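Local structure of Bd3460 (Bdellovibrio bacteriovorus, 5CEC) at residues G95-L100 with I124-D129. The protein binds the predatory endopeptidase Bd3459 as an ankyrin-repeat immunity protein and so probably protects the predator from its own enzyme during invasion. Numbering follows the deposited sequence.
Sequences GGETAL and IIVAGD
E97 reaches across from the loop ahead of helix 99-105 to the backbone of 124-129. From CB the chain places CG anti to the carbonyl carbon, beside the backbone N (chi1 -70°), and then runs extended to the carboxylate. CG passes beside A127, 3.7 Å from A127 N. CD lies against the methyl of the same residue, 3.6 Å from A127 CB. At the tip the two oxygens divide the work. OE2 accepts the hydrogen bond from A127 N at 2.9 Å. The bond is nearly straight at nitrogen (171°), but the donor sits above the carboxylate plane, 42° out of it. OE1 accepts no bond from 124-129. It is hydrogen-bonded to S393 OG of the Bd3459 chain, and A127 packs on that same serine. The carboxylate is thus gripped at both oxygens, and the backbone bond is consistent with orienting it for the enzyme's serine.

Two waters fill in where the backbones stand apart. Water 1 donates to G95 O and I125 O. Water 2 donates to G96 O and I125 O and accepts from T98 N, so I125 O receives two water bonds. G96, with positive phi, turns the chain here.

Deeper in, T98 and I124 meet tip to tip, with T98 OG1 3.2 Å from I124 CD1. T98 is the N-cap of helix 99-105. Its OG1, in the crowded position between the backbone N and the carbonyl carbon, accepts a weak hydrogen bond from A101 N. I124 CD1 also touches L100 CB, at 4.2 Å. L100 and I124 both pack on L134 of helix 134-141.

The run GETAL (G96-L100), with its threonine cap, resembles the G-x-TPL of the ankyrin consensus. It opens a predicted ankyrin repeat and meets here the loop that closes it and leads on to helix 134-141, at the Bd3459 interface.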
# COMPACT_ATOMS: atom_id res chain seq x y z
N GLY B 95 25.06 0.03 0.03
CA GLY B 95 24.70 -0.01 1.42
C GLY B 95 25.02 -1.32 2.11
O GLY B 95 24.67 -1.51 3.27
N GLY B 96 25.68 -2.23 1.41
CA GLY B 96 26.07 -3.52 1.99
C GLY B 96 24.98 -4.56 2.08
O GLY B 96 25.17 -5.57 2.76
N GLU B 97 23.86 -4.32 1.39
CA GLU B 97 22.68 -5.15 1.52
C GLU B 97 22.52 -6.16 0.41
O GLU B 97 22.62 -5.84 -0.77
CB GLU B 97 21.44 -4.28 1.62
CG GLU B 97 21.37 -3.52 2.95
CD GLU B 97 20.09 -2.74 3.15
OE1 GLU B 97 19.58 -2.16 2.17
OE2 GLU B 97 19.61 -2.71 4.31
N THR B 98 22.25 -7.39 0.81
CA THR B 98 21.84 -8.43 -0.13
C THR B 98 20.33 -8.29 -0.40
O THR B 98 19.61 -7.51 0.28
CB THR B 98 22.07 -9.84 0.40
OG1 THR B 98 21.20 -10.05 1.51
CG2 THR B 98 23.54 -10.06 0.81
N ALA B 99 19.85 -9.00 -1.40
CA ALA B 99 18.42 -9.05 -1.69
C ALA B 99 17.57 -9.37 -0.47
O ALA B 99 16.51 -8.77 -0.28
CB ALA B 99 18.09 -10.03 -2.82
N LEU B 100 18.04 -10.31 0.35
CA LEU B 100 17.28 -10.66 1.55
C LEU B 100 17.20 -9.48 2.50
O LEU B 100 16.13 -9.24 3.11
CB LEU B 100 17.90 -11.89 2.23
CG LEU B 100 17.22 -12.32 3.53
CD1 LEU B 100 15.71 -12.58 3.38
CD2 LEU B 100 17.90 -13.57 4.07
N ILE B 124 23.52 -11.77 8.06
CA ILE B 124 23.88 -10.56 7.32
C ILE B 124 23.48 -9.34 8.12
O ILE B 124 22.75 -9.45 9.13
CB ILE B 124 23.23 -10.54 5.92
CG1 ILE B 124 21.69 -10.48 6.00
CG2 ILE B 124 23.71 -11.74 5.11
CD1 ILE B 124 21.00 -10.47 4.66
N ILE B 125 24.00 -8.19 7.68
CA ILE B 125 23.79 -6.90 8.33
C ILE B 125 23.00 -5.98 7.40
O ILE B 125 23.24 -5.94 6.20
CB ILE B 125 25.16 -6.23 8.63
CG1 ILE B 125 26.03 -7.12 9.54
CG2 ILE B 125 25.02 -4.84 9.23
CD1 ILE B 125 25.40 -7.52 10.84
N VAL B 126 22.04 -5.28 7.98
CA VAL B 126 21.22 -4.33 7.23
C VAL B 126 21.86 -2.94 7.34
O VAL B 126 22.63 -2.65 8.26
CB VAL B 126 19.74 -4.34 7.66
CG1 VAL B 126 19.17 -5.75 7.54
CG2 VAL B 126 19.51 -3.81 9.09
N ALA B 127 21.49 -2.10 6.41
CA ALA B 127 22.08 -0.77 6.31
C ALA B 127 21.73 0.08 7.53
O ALA B 127 20.72 -0.17 8.22
CB ALA B 127 21.61 -0.07 5.05
N GLY B 128 22.55 1.10 7.78
CA GLY B 128 22.39 2.02 8.90
C GLY B 128 23.58 2.03 9.83
O GLY B 128 24.43 1.14 9.82
N ASP B 129 23.66 3.09 10.62
CA ASP B 129 24.81 3.28 11.52
C ASP B 129 24.92 2.23 12.60
O ASP B 129 26.01 1.96 13.09
CB ASP B 129 24.76 4.68 12.18
CG ASP B 129 25.01 5.81 11.21
OD1 ASP B 129 25.42 5.56 10.06
OD2 ASP B 129 24.80 6.98 11.60
O HOH W 1 24.51 -3.41 5.43
O HOH W 2 23.28 -7.55 3.82